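Local coordinates for protein actin depolymerization factor 2 (PDB 2XFA) that probably binds actin and regulates filament turnover in the malaria parasite Plasmodium berghei, as a member of the ADF/cofilin family, at residues I95-G100 with C132-F137; L67-C72 with P99-P104; Y31-I36 with R73-D78. All blocks are in the same frame, centred on the assembly; numbering follows the deposited sequence.

Contact 1: residues I95-G100 with C132-F137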
ATOM      1  N   ILE A  95      -2.396  -0.506   2.295  1.00 26.04           N
ATOM      2  CA  ILE A  95      -1.787  -1.610   3.022  1.00 33.88           C
ATOM      3  C   ILE A  95      -0.585  -1.096   3.768  1.00 36.83           C
ATOM      4  O   ILE A  95       0.276  -0.441   3.196  1.00 33.81           O
ATOM      5  CB  ILE A  95      -1.331  -2.716   2.057  1.00 32.99           C
ATOM      6  CG1 ILE A  95      -2.525  -3.216   1.245  1.00 33.66           C
ATOM      7  CG2 ILE A  95      -0.613  -3.855   2.811  1.00 41.86           C
ATOM      8  CD1 ILE A  95      -2.108  -3.882  -0.074  1.00 36.99           C
ATOM      9  N   PHE A  96      -0.552  -1.369   5.058  1.00 35.39           N
ATOM     10  CA  PHE A  96       0.600  -1.042   5.862  1.00 26.25           C
ATOM     11  C   PHE A  96       1.378  -2.342   6.070  1.00 28.45           C
ATOM     12  O   PHE A  96       0.968  -3.230   6.839  1.00 30.35           O
ATOM     13  CB  PHE A  96       0.176  -0.410   7.186  1.00 25.51           C
ATOM     14  CG  PHE A  96       1.310  -0.173   8.157  1.00 32.73           C
ATOM     15  CD1 PHE A  96       2.622   0.010   7.708  1.00 32.19           C
ATOM     16  CD2 PHE A  96       1.055  -0.111   9.519  1.00 33.73           C
ATOM     17  CE1 PHE A  96       3.648   0.226   8.617  1.00 34.77           C
ATOM     18  CE2 PHE A  96       2.079   0.101  10.434  1.00 42.37           C
ATOM     19  CZ  PHE A  96       3.369   0.278   9.996  1.00 38.90           C
ATOM     20  N   TRP A  97       2.484  -2.445   5.345  1.00 26.45           N
ATOM     21  CA  TRP A  97       3.419  -3.578   5.460  1.00 28.64           C
ATOM     22  C   TRP A  97       4.387  -3.297   6.586  1.00 31.64           C
ATOM     23  O   TRP A  97       5.176  -2.339   6.528  1.00 28.04           O
ATOM     24  CB  TRP A  97       4.189  -3.721   4.168  1.00 23.32           C
ATOM     25  CG  TRP A  97       5.320  -4.744   4.178  1.00 25.43           C
ATOM     26  CD1 TRP A  97       6.625  -4.501   3.858  1.00 24.10           C
ATOM     27  CD2 TRP A  97       5.247  -6.146   4.497  1.00 29.33           C
ATOM     28  NE1 TRP A  97       7.376  -5.671   3.941  1.00 25.47           N
ATOM     29  CE2 TRP A  97       6.561  -6.687   4.346  1.00 31.52           C
ATOM     30  CE3 TRP A  97       4.214  -6.997   4.877  1.00 27.58           C
ATOM     31  CZ2 TRP A  97       6.857  -8.043   4.571  1.00 28.56           C
ATOM     32  CZ3 TRP A  97       4.505  -8.336   5.119  1.00 29.48           C
ATOM     33  CH2 TRP A  97       5.820  -8.844   4.968  1.00 35.81           C
ATOM     34  N   SER A  98       4.291  -4.109   7.626  1.00 31.40           N
ATOM     35  CA  SER A  98       5.110  -3.935   8.799  1.00 32.75           C
ATOM     36  C   SER A  98       5.666  -5.273   9.269  1.00 34.21           C
ATOM     37  O   SER A  98       5.099  -5.897  10.165  1.00 35.68           O
ATOM     38  CB  SER A  98       4.283  -3.286   9.922  1.00 41.29           C
ATOM     39  OG  SER A  98       5.095  -2.980  11.042  1.00 45.25           O
ATOM     40  N   PRO A  99       6.786  -5.720   8.669  1.00 38.48           N
ATOM     41  CA  PRO A  99       7.328  -7.053   8.982  1.00 32.32           C
ATOM     42  C   PRO A  99       8.081  -7.090  10.296  1.00 40.00           C
ATOM     43  O   PRO A  99       8.562  -6.065  10.788  1.00 40.40           O
ATOM     44  CB  PRO A  99       8.291  -7.346   7.810  1.00 31.38           C
ATOM     45  CG  PRO A  99       8.754  -6.032   7.356  1.00 31.85           C
ATOM     46  CD  PRO A  99       7.587  -5.024   7.646  1.00 34.18           C
ATOM     47  N   GLY A 100       8.189  -8.290  10.850  1.00 43.18           N
ATOM     48  CA  GLY A 100       8.806  -8.491  12.146  1.00 46.46           C
ATOM     49  C   GLY A 100      10.283  -8.170  12.224  1.00 53.58           C
ATOM     50  O   GLY A 100      10.764  -7.787  13.293  1.00 61.38           O
ATOM     51  N   CYS A 132       3.002 -10.302   8.736  1.00 36.18           N
ATOM     52  CA  CYS A 132       3.487 -11.676   8.637  1.00 46.23           C
ATOM     53  C   CYS A 132       4.917 -11.694   8.080  1.00 43.64           C
ATOM     54  O   CYS A 132       5.555 -10.641   7.950  1.00 42.91           O
ATOM     55  CB  CYS A 132       2.544 -12.521   7.768  1.00 46.63           C
ATOM     56  SG  CYS A 132       2.292 -11.846   6.101  1.00 47.43           S
ATOM     57  N   ASP A 133       5.436 -12.884   7.799  1.00 40.40           N
ATOM     58  CA  ASP A 133       6.717 -12.999   7.095  1.00 35.27           C
ATOM     59  C   ASP A 133       6.481 -12.748   5.608  1.00 38.48           C
ATOM     60  O   ASP A 133       5.405 -13.071   5.072  1.00 38.27           O
ATOM     61  CB  ASP A 133       7.349 -14.393   7.289  1.00 35.95           C
ATOM     62  CG  ASP A 133       8.787 -14.453   6.750  1.00 50.13           C
ATOM     63  OD1 ASP A 133       8.976 -14.803   5.566  1.00 52.10           O
ATOM     64  OD2 ASP A 133       9.719 -14.104   7.503  1.00 46.05           O
ATOM     65  N   ILE A 134       7.492 -12.208   4.929  1.00 37.60           N
ATOM     66  CA  ILE A 134       7.394 -11.961   3.501  1.00 25.66           C
ATOM     67  C   ILE A 134       6.908 -13.205   2.725  1.00 29.70           C
ATOM     68  O   ILE A 134       6.234 -13.049   1.715  1.00 40.20           O
ATOM     69  CB  ILE A 134       8.722 -11.502   2.885  1.00 36.86           C
ATOM     70  CG1 ILE A 134       8.500 -11.108   1.430  1.00 39.33           C
ATOM     71  CG2 ILE A 134       9.764 -12.636   2.911  1.00 37.85           C
ATOM     72  CD1 ILE A 134       7.634  -9.905   1.262  1.00 39.01           C
ATOM     73  N   ASN A 135       7.286 -14.413   3.175  1.00 30.60           N
ATOM     74  CA  ASN A 135       6.823 -15.672   2.569  1.00 33.60           C
ATOM     75  C   ASN A 135       5.305 -15.896   2.551  1.00 49.95           C
ATOM     76  O   ASN A 135       4.798 -16.695   1.754  1.00 43.80           O
ATOM     77  CB  ASN A 135       7.448 -16.877   3.278  1.00 36.64           C
ATOM     78  CG  ASN A 135       8.909 -17.024   2.964  1.00 56.70           C
ATOM     79  OD1 ASN A 135       9.412 -16.434   2.000  1.00 46.83           O
ATOM     80  ND2 ASN A 135       9.608 -17.798   3.777  1.00 58.93           N
ATOM     81  N   GLU A 136       4.578 -15.234   3.449  1.00 49.78           N
ATOM     82  CA  GLU A 136       3.124 -15.417   3.490  1.00 55.06           C
ATOM     83  C   GLU A 136       2.376 -14.164   3.045  1.00 42.59           C
ATOM     84  O   GLU A 136       1.161 -14.186   2.940  1.00 42.84           O
ATOM     85  CB  GLU A 136       2.644 -15.849   4.875  1.00 62.00           C
ATOM     86  CG  GLU A 136       3.134 -17.211   5.303  1.00 76.99           C
ATOM     87  CD  GLU A 136       4.096 -17.126   6.465  1.00 93.60           C
ATOM     88  OE1 GLU A 136       5.203 -17.697   6.357  1.00100.15           O
ATOM     89  OE2 GLU A 136       3.752 -16.474   7.478  1.00 97.43           O
ATOM     90  N   PHE A 137       3.111 -13.090   2.760  1.00 36.57           N
ATOM     91  CA  PHE A 137       2.487 -11.852   2.306  1.00 38.90           C
ATOM     92  C   PHE A 137       1.365 -12.157   1.291  1.00 38.59           C
ATOM     93  O   PHE A 137       0.216 -11.808   1.484  1.00 37.79           O
ATOM     94  CB  PHE A 137       3.524 -10.902   1.695  1.00 27.91           C
ATOM     95  CG  PHE A 137       2.934  -9.592   1.197  1.00 38.45           C
ATOM     96  CD1 PHE A 137       2.605  -9.418  -0.136  1.00 40.77           C
ATOM     97  CD2 PHE A 137       2.686  -8.552   2.077  1.00 36.84           C
ATOM     98  CE1 PHE A 137       2.045  -8.217  -0.598  1.00 35.69           C
ATOM     99  CE2 PHE A 137       2.122  -7.347   1.628  1.00 37.14           C
ATOM    100  CZ  PHE A 137       1.812  -7.187   0.281  1.00 36.91           C
TER
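The backbone oxygen of D133 is gripped by two amides. E136 N donates to D133 O at 2.8 Å, and F137 N adds a weak bond at 3.3 Å. The D133 side chain tightens the same bend. Its OD1 accepts from N135 N at 3.0 Å along a nearly straight line (171°) and forms an Asx turn. D133 OD2 is bonded by the side-chain nitrogen of N69, and the oxygen of that amide takes I134 N. The bend leads directly into the C-terminal helix 137-146.

No hydrogen bond joins 95-100 to 132-137. The contact is made by the indole of W97, at the end of strand 89-97 in the central sheet of the ADF/cofilin fold. Its CG lies anti to the backbone N (chi1 173°), so the six-membered ring reaches into the bend. F137, also anti, brings its edge against one face of this ring in a T-shaped pair. The centroids are 5.2 Å apart and the planes stand at 85°. The closest atoms are W97 CE3 and F137 CD2, at 3.5 Å. P99 CD covers the opposite face of the indole, 3.7 Å above its plane and near the rim. I134 N lies at the outer edge, in the ring plane. W97 CH2 is 3.5 Å from C132 O. The I134 side chain crosses the indole at about a right angle, its CD1 3.9 Å from W97 CZ2. W97 NE1 points its hydrogen at K68 O, which fixes the rotation of the indole.

Contact 2: residues L67-C72 with P99-P104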
ATOM      1  N   LEU A  67       8.814  -5.648  -1.846  1.00 35.55           N
ATOM      2  CA  LEU A  67       8.859  -5.560  -0.392  1.00 32.44           C
ATOM      3  C   LEU A  67       9.977  -6.412   0.179  1.00 36.55           C
ATOM      4  O   LEU A  67      10.473  -7.310  -0.492  1.00 38.25           O
ATOM      5  CB  LEU A  67       7.514  -6.018   0.193  1.00 29.44           C
ATOM      6  CG  LEU A  67       6.333  -5.185  -0.334  1.00 31.00           C
ATOM      7  CD1 LEU A  67       5.004  -5.732   0.191  1.00 27.03           C
ATOM      8  CD2 LEU A  67       6.513  -3.705   0.042  1.00 26.68           C
ATOM      9  N   LYS A  68      10.361  -6.158   1.427  1.00 35.56           N
ATOM     10  CA  LYS A  68      11.385  -6.986   2.084  1.00 38.00           C
ATOM     11  C   LYS A  68      10.951  -7.326   3.495  1.00 32.68           C
ATOM     12  O   LYS A  68      10.125  -6.646   4.074  1.00 32.77           O
ATOM     13  CB  LYS A  68      12.714  -6.233   2.157  1.00 37.61           C
ATOM     14  CG  LYS A  68      13.212  -5.697   0.821  1.00 45.80           C
ATOM     15  CD  LYS A  68      14.656  -5.187   0.939  1.00 61.44           C
ATOM     16  CE  LYS A  68      15.280  -4.918  -0.430  1.00 73.04           C
ATOM     17  NZ  LYS A  68      16.692  -4.438  -0.314  1.00 83.12           N
ATOM     18  N   ASN A  69      11.559  -8.345   4.069  1.00 32.20           N
ATOM     19  CA  ASN A  69      11.232  -8.748   5.421  1.00 32.22           C
ATOM     20  C   ASN A  69      11.738  -7.758   6.462  1.00 41.39           C
ATOM     21  O   ASN A  69      11.474  -7.905   7.636  1.00 42.85           O
ATOM     22  CB  ASN A  69      11.897 -10.072   5.689  1.00 36.08           C
ATOM     23  CG  ASN A  69      10.934 -11.121   6.094  1.00 42.73           C
ATOM     24  OD1 ASN A  69       9.706 -10.894   6.109  1.00 36.71           O
ATOM     25  ND2 ASN A  69      11.463 -12.296   6.413  1.00 41.51           N
ATOM     26  N   THR A  70      12.527  -6.781   6.046  1.00 35.32           N
ATOM     27  CA  THR A  70      13.263  -5.987   7.017  1.00 36.03           C
ATOM     28  C   THR A  70      12.927  -4.501   6.908  1.00 33.29           C
ATOM     29  O   THR A  70      13.586  -3.676   7.534  1.00 46.00           O
ATOM     30  CB  THR A  70      14.776  -6.083   6.766  1.00 36.67           C
ATOM     31  OG1 THR A  70      15.023  -5.615   5.434  1.00 41.76           O
ATOM     32  CG2 THR A  70      15.289  -7.517   6.940  1.00 40.48           C
ATOM     33  N   GLU A  71      11.945  -4.149   6.087  1.00 31.73           N
ATOM     34  CA  GLU A  71      11.512  -2.763   6.021  1.00 34.26           C
ATOM     35  C   GLU A  71      10.016  -2.529   5.827  1.00 32.61           C
ATOM     36  O   GLU A  71       9.373  -3.177   5.007  1.00 31.92           O
ATOM     37  CB  GLU A  71      12.292  -1.980   4.983  1.00 37.13           C
ATOM     38  CG  GLU A  71      12.301  -2.528   3.606  1.00 59.68           C
ATOM     39  CD  GLU A  71      13.385  -1.860   2.785  1.00 86.42           C
ATOM     40  OE1 GLU A  71      13.863  -0.787   3.222  1.00 91.87           O
ATOM     41  OE2 GLU A  71      13.766  -2.406   1.726  1.00 97.38           O
ATOM     42  N   CYS A  72       9.493  -1.562   6.580  1.00 30.86           N
ATOM     43  CA  CYS A  72       8.098  -1.135   6.466  1.00 28.73           C
ATOM     44  C   CYS A  72       7.804  -0.315   5.212  1.00 28.03           C
ATOM     45  O   CYS A  72       8.635   0.466   4.749  1.00 30.55           O
ATOM     46  CB  CYS A  72       7.708  -0.345   7.706  1.00 27.34           C
ATOM     47  SG  CYS A  72       7.933  -1.253   9.222  1.00 43.03           S
ATOM     48  N   PRO A  99       6.786  -5.720   8.669  1.00 38.48           N
ATOM     49  CA  PRO A  99       7.328  -7.053   8.982  1.00 32.32           C
ATOM     50  C   PRO A  99       8.081  -7.090  10.296  1.00 40.00           C
ATOM     51  O   PRO A  99       8.562  -6.065  10.788  1.00 40.40           O
ATOM     52  CB  PRO A  99       8.291  -7.346   7.810  1.00 31.38           C
ATOM     53  CG  PRO A  99       8.754  -6.032   7.356  1.00 31.85           C
ATOM     54  CD  PRO A  99       7.587  -5.024   7.646  1.00 34.18           C
ATOM     55  N   GLY A 100       8.189  -8.290  10.850  1.00 43.18           N
ATOM     56  CA  GLY A 100       8.806  -8.491  12.146  1.00 46.46           C
ATOM     57  C   GLY A 100      10.283  -8.170  12.224  1.00 53.58           C
ATOM     58  O   GLY A 100      10.764  -7.787  13.293  1.00 61.38           O
ATOM     59  N   LEU A 101      11.004  -8.312  11.110  1.00 40.64           N
ATOM     60  CA  LEU A 101      12.456  -8.099  11.122  1.00 42.44           C
ATOM     61  C   LEU A 101      12.852  -6.654  10.860  1.00 43.58           C
ATOM     62  O   LEU A 101      14.028  -6.334  10.749  1.00 50.66           O
ATOM     63  CB  LEU A 101      13.165  -9.035  10.129  1.00 38.69           C
ATOM     64  CG  LEU A 101      13.248 -10.460  10.654  1.00 53.84           C
ATOM     65  CD1 LEU A 101      13.982 -11.368   9.645  1.00 45.68           C
ATOM     66  CD2 LEU A 101      13.967 -10.453  12.020  1.00 52.12           C
ATOM     67  N   SER A 102      11.864  -5.783  10.729  1.00 37.68           N
ATOM     68  CA  SER A 102      12.151  -4.369  10.630  1.00 42.50           C
ATOM     69  C   SER A 102      12.528  -3.918  12.040  1.00 57.95           C
ATOM     70  O   SER A 102      11.965  -4.408  13.022  1.00 68.19           O
ATOM     71  CB  SER A 102      10.918  -3.630  10.098  1.00 42.25           C
ATOM     72  OG  SER A 102      11.100  -2.238  10.192  1.00 63.36           O
ATOM     73  N   LYS A 103      13.495  -3.016  12.152  1.00 51.00           N
ATOM     74  CA  LYS A 103      13.919  -2.522  13.464  1.00 64.13           C
ATOM     75  C   LYS A 103      12.830  -1.666  14.105  1.00 65.68           C
ATOM     76  O   LYS A 103      12.071  -1.006  13.399  1.00 58.44           O
ATOM     77  CB  LYS A 103      15.222  -1.732  13.346  1.00 69.40           C
ATOM     78  CG  LYS A 103      15.121  -0.502  12.466  1.00 73.21           C
ATOM     79  CD  LYS A 103      16.494   0.003  12.076  1.00 77.86           C
ATOM     80  CE  LYS A 103      17.252  -1.054  11.287  1.00 81.43           C
ATOM     81  NZ  LYS A 103      18.535  -0.533  10.738  1.00 88.20           N
ATOM     82  N   PRO A 104      12.761  -1.665  15.450  1.00 77.35           N
ATOM     83  CA  PRO A 104      11.670  -1.042  16.218  1.00 71.77           C
ATOM     84  C   PRO A 104      11.558   0.446  15.943  1.00 65.82           C
ATOM     85  O   PRO A 104      10.447   0.950  15.770  1.00 66.92           O
ATOM     86  CB  PRO A 104      12.081  -1.261  17.676  1.00 80.85           C
ATOM     87  CG  PRO A 104      13.142  -2.324  17.645  1.00 85.04           C
ATOM     88  CD  PRO A 104      13.832  -2.169  16.327  1.00 84.29           C
TER
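P99 leads the segment, and its ring lies against the turn of 67-72. P99 CB sits 3.2 Å from N69 O, and P99 CD is 3.7 Å from E71 O. The proline and the N69 side chain run past each other in opposite directions. The N69 amide is bonded to D133 and I134. G100 carries the chain round the type I turn P99-S102, closed by a weak bond from S102 N to P99 O. L101 then returns to the same carbonyl, with its CB 3.2 Å from N69 O. That oxygen is therefore flanked by carbon from two residues. L101 CB also meets T70 CG2 at 4.1 Å, the two side chains crossing obliquely. At S102 the backbones come closest. S102 CA makes a CA-H...O contact of 3.5 Å with T70 O. Its OG lies anti to the backbone N (chi1 171°) and rests 3.5 Å from C72 SG. K103 takes the N-cap position of helix 104-118, whose E106 accepts from C72 N. Two type I turns, K68-E71 and P99-S102, thus pack without a hydrogen bond between them beside the start of the long helix that, in ADF/cofilin proteins, is a main actin-binding element.

Contact 3: residues Y31-I36 with R73-D78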
ATOM      1  N   TYR A  31      -0.389   0.730  -8.728  1.00 38.26           N
ATOM      2  CA  TYR A  31      -0.093   0.745  -7.316  1.00 31.93           C
ATOM      3  C   TYR A  31       1.025   1.711  -7.036  1.00 32.36           C
ATOM      4  O   TYR A  31       1.775   2.078  -7.921  1.00 30.26           O
ATOM      5  CB  TYR A  31       0.220  -0.645  -6.722  1.00 32.84           C
ATOM      6  CG  TYR A  31       1.504  -1.301  -7.167  1.00 37.30           C
ATOM      7  CD1 TYR A  31       2.709  -1.012  -6.552  1.00 37.03           C
ATOM      8  CD2 TYR A  31       1.506  -2.231  -8.185  1.00 47.22           C
ATOM      9  CE1 TYR A  31       3.874  -1.615  -6.950  1.00 38.87           C
ATOM     10  CE2 TYR A  31       2.672  -2.843  -8.590  1.00 51.64           C
ATOM     11  CZ  TYR A  31       3.851  -2.529  -7.969  1.00 49.02           C
ATOM     12  OH  TYR A  31       5.010  -3.132  -8.371  1.00 57.11           O
ATOM     13  N   ILE A  32       1.094   2.159  -5.798  1.00 27.66           N
ATOM     14  CA  ILE A  32       2.133   3.085  -5.394  1.00 27.44           C
ATOM     15  C   ILE A  32       2.643   2.495  -4.114  1.00 33.12           C
ATOM     16  O   ILE A  32       1.845   2.007  -3.324  1.00 30.77           O
ATOM     17  CB  ILE A  32       1.591   4.460  -5.071  1.00 34.90           C
ATOM     18  CG1 ILE A  32       0.820   5.026  -6.262  1.00 46.16           C
ATOM     19  CG2 ILE A  32       2.729   5.388  -4.679  1.00 33.85           C
ATOM     20  CD1 ILE A  32      -0.191   6.113  -5.862  1.00 50.71           C
ATOM     21  N   ILE A  33       3.965   2.499  -3.934  1.00 28.38           N
ATOM     22  CA  ILE A  33       4.558   2.140  -2.662  1.00 22.58           C
ATOM     23  C   ILE A  33       5.243   3.402  -2.129  1.00 31.35           C
ATOM     24  O   ILE A  33       5.929   4.081  -2.869  1.00 29.73           O
ATOM     25  CB  ILE A  33       5.560   0.964  -2.819  1.00 32.74           C
ATOM     26  CG1 ILE A  33       4.803  -0.295  -3.246  1.00 32.75           C
ATOM     27  CG2 ILE A  33       6.254   0.669  -1.508  1.00 26.25           C
ATOM     28  CD1 ILE A  33       5.668  -1.425  -3.611  1.00 32.71           C
ATOM     29  N   TYR A  34       5.007   3.727  -0.860  1.00 27.42           N
ATOM     30  CA  TYR A  34       5.557   4.923  -0.232  1.00 30.20           C
ATOM     31  C   TYR A  34       6.506   4.500   0.853  1.00 32.49           C
ATOM     32  O   TYR A  34       6.335   3.429   1.431  1.00 26.22           O
ATOM     33  CB  TYR A  34       4.449   5.713   0.484  1.00 33.91           C
ATOM     34  CG  TYR A  34       3.374   6.246  -0.395  1.00 39.76           C
ATOM     35  CD1 TYR A  34       3.529   7.457  -1.047  1.00 38.04           C
ATOM     36  CD2 TYR A  34       2.186   5.551  -0.566  1.00 43.44           C
ATOM     37  CE1 TYR A  34       2.533   7.964  -1.845  1.00 42.79           C
ATOM     38  CE2 TYR A  34       1.193   6.041  -1.368  1.00 45.43           C
ATOM     39  CZ  TYR A  34       1.373   7.257  -2.005  1.00 46.43           C
ATOM     40  OH  TYR A  34       0.383   7.762  -2.806  1.00 49.43           O
ATOM     41  N   LYS A  35       7.455   5.367   1.202  1.00 30.91           N
ATOM     42  CA  LYS A  35       8.333   5.047   2.300  1.00 30.07           C
ATOM     43  C   LYS A  35       8.677   6.307   3.067  1.00 34.85           C
ATOM     44  O   LYS A  35       8.452   7.418   2.599  1.00 36.70           O
ATOM     45  CB  LYS A  35       9.625   4.427   1.767  1.00 32.74           C
ATOM     46  CG  LYS A  35      10.458   5.427   1.010  1.00 36.49           C
ATOM     47  CD  LYS A  35      11.588   4.767   0.217  1.00 48.15           C
ATOM     48  CE  LYS A  35      12.847   5.638   0.269  1.00 60.25           C
ATOM     49  NZ  LYS A  35      13.434   5.885  -1.078  1.00 64.81           N
ATOM     50  N   ILE A  36       9.215   6.139   4.263  1.00 35.89           N
ATOM     51  CA  ILE A  36       9.728   7.296   4.987  1.00 38.46           C
ATOM     52  C   ILE A  36      11.202   7.456   4.662  1.00 42.94           C
ATOM     53  O   ILE A  36      12.017   6.585   4.953  1.00 45.77           O
ATOM     54  CB  ILE A  36       9.494   7.180   6.494  1.00 36.75           C
ATOM     55  CG1 ILE A  36       7.989   7.047   6.752  1.00 40.57           C
ATOM     56  CG2 ILE A  36      10.076   8.405   7.216  1.00 40.40           C
ATOM     57  CD1 ILE A  36       7.613   6.618   8.155  1.00 40.94           C
ATOM     58  N   ARG A  73       6.611  -0.520   4.651  1.00 26.78           N
ATOM     59  CA  ARG A  73       6.113   0.273   3.535  1.00 19.37           C
ATOM     60  C   ARG A  73       4.610   0.590   3.676  1.00 27.85           C
ATOM     61  O   ARG A  73       3.890  -0.121   4.341  1.00 22.53           O
ATOM     62  CB  ARG A  73       6.333  -0.445   2.204  1.00 21.13           C
ATOM     63  CG  ARG A  73       7.825  -0.558   1.768  1.00 27.15           C
ATOM     64  CD  ARG A  73       8.470   0.821   1.678  1.00 30.44           C
ATOM     65  NE  ARG A  73       9.799   0.797   1.060  1.00 33.95           N
ATOM     66  CZ  ARG A  73      10.937   0.859   1.741  1.00 35.84           C
ATOM     67  NH1 ARG A  73      10.907   0.930   3.064  1.00 26.50           N
ATOM     68  NH2 ARG A  73      12.111   0.839   1.099  1.00 34.77           N
ATOM     69  N   TYR A  74       4.155   1.657   3.025  1.00 27.22           N
ATOM     70  CA  TYR A  74       2.725   1.842   2.798  1.00 27.60           C
ATOM     71  C   TYR A  74       2.487   1.542   1.341  1.00 22.64           C
ATOM     72  O   TYR A  74       3.235   1.991   0.470  1.00 28.62           O
ATOM     73  CB  TYR A  74       2.305   3.293   3.048  1.00 28.08           C
ATOM     74  CG  TYR A  74       2.697   3.832   4.385  1.00 23.34           C
ATOM     75  CD1 TYR A  74       2.242   3.240   5.542  1.00 27.33           C
ATOM     76  CD2 TYR A  74       3.529   4.932   4.487  1.00 22.88           C
ATOM     77  CE1 TYR A  74       2.579   3.750   6.783  1.00 26.89           C
ATOM     78  CE2 TYR A  74       3.877   5.442   5.713  1.00 32.44           C
ATOM     79  CZ  TYR A  74       3.388   4.845   6.855  1.00 29.60           C
ATOM     80  OH  TYR A  74       3.719   5.346   8.082  1.00 36.27           O
ATOM     81  N   ILE A  75       1.461   0.775   1.059  1.00 22.63           N
ATOM     82  CA  ILE A  75       1.128   0.510  -0.320  1.00 22.77           C
ATOM     83  C   ILE A  75      -0.319   0.946  -0.592  1.00 31.11           C
ATOM     84  O   ILE A  75      -1.223   0.637   0.186  1.00 27.39           O
ATOM     85  CB  ILE A  75       1.280  -1.005  -0.630  1.00 28.16           C
ATOM     86  CG1 ILE A  75       2.694  -1.489  -0.244  1.00 28.45           C
ATOM     87  CG2 ILE A  75       0.985  -1.299  -2.083  1.00 29.76           C
ATOM     88  CD1 ILE A  75       2.678  -2.398   0.968  1.00 23.84           C
ATOM     89  N   ILE A  76      -0.513   1.685  -1.674  1.00 25.06           N
ATOM     90  CA  ILE A  76      -1.838   1.909  -2.203  1.00 30.18           C
ATOM     91  C   ILE A  76      -1.972   1.136  -3.522  1.00 33.82           C
ATOM     92  O   ILE A  76      -1.144   1.295  -4.415  1.00 34.07           O
ATOM     93  CB  ILE A  76      -2.114   3.416  -2.407  1.00 33.65           C
ATOM     94  CG1 ILE A  76      -2.033   4.143  -1.062  1.00 35.78           C
ATOM     95  CG2 ILE A  76      -3.505   3.627  -3.015  1.00 35.54           C
ATOM     96  CD1 ILE A  76      -2.151   5.638  -1.174  1.00 44.70           C
ATOM     97  N   ALA A  77      -3.022   0.323  -3.634  1.00 29.89           N
ATOM     98  CA  ALA A  77      -3.246  -0.518  -4.798  1.00 26.77           C
ATOM     99  C   ALA A  77      -4.689  -0.430  -5.278  1.00 31.99           C
ATOM    100  O   ALA A  77      -5.615  -0.528  -4.487  1.00 37.57           O
ATOM    101  CB  ALA A  77      -2.939  -1.946  -4.461  1.00 28.28           C
ATOM    102  N   ASP A  78      -4.867  -0.283  -6.584  1.00 37.83           N
ATOM    103  CA  ASP A  78      -6.192  -0.349  -7.210  1.00 34.62           C
ATOM    104  C   ASP A  78      -6.480  -1.802  -7.584  1.00 46.99           C
ATOM    105  O   ASP A  78      -6.049  -2.272  -8.633  1.00 51.65           O
ATOM    106  CB  ASP A  78      -6.202   0.527  -8.452  1.00 39.21           C
ATOM    107  CG  ASP A  78      -7.576   1.082  -8.772  1.00 77.39           C
ATOM    108  OD1 ASP A  78      -8.532   0.841  -7.998  1.00 82.05           O
ATOM    109  OD2 ASP A  78      -7.692   1.773  -9.808  1.00 98.30           O
TER
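Four backbone hydrogen bonds zip the two strands together. I32 N donates to I76 O at 2.8 Å, and I76 N returns a bond to I32 O at 2.9 Å. Y34 N meets Y74 O at 2.8 Å in the straightest of the four (172°). The return bond from Y74 N to Y34 O is longer, at 3.2 Å, and its donor stands above the carbonyl plane. Between these hydrogen-bonded pairs lies the non-hydrogen-bonded pair I33 and I75. The strands run antiparallel, at 173°. They are central neighbours in the mixed sheet of the ADF/cofilin fold, with strand 41-48 beyond 31-37 and strand 89-97 beyond 73-81.

On the face carrying I32, Y34, Y74 and I76, the Y34 ring packs on I76. I76 CD1 comes at its edge, 3.4 Å from Y34 CE2, while I32 CG2 covers one ring face. The Y34 hydroxyl is bonded to C16 O. Y74 sets its ring edge against Y34 CB and bonds its hydroxyl to Y110 O of helix 104-118.

On the other face I33 and I75 lie side by side, with their CG1 atoms 3.9 Å apart. I33 CG2 touches R73 CG at 3.8 Å. R73 is bent at chi2 (-57°), which lays its guanidinium alongside K35. K35 CB covers one face of that group, 3.6 Å above the plane. The two like charges stay apart. Salt bridges from R73 NE to D45 and from R73 NH2 to E71 would offset the arginine charge.

Contact 3 lies near the centre of the chain, about 4 Å from it. Contacts 1 and 2 sit at one end of the sheet, with centres about 8 Å apart. The centre of contact 3 is about 13 Å from that of contact 1 and about 15 Å from that of contact 2. Both segments of contact 3 precede those of contact 1, while 67-72 of contact 2 falls between the two strands of contact 3 and 99-104 follows them. Contacts 1 and 2 share P99 and G100. Strand 73-81 pairs with strand 89-97, so contact 3 and the strand end of contact 1 share one sheet. Together they tie its middle to the loops that lead into helices 104-118 and 137-146.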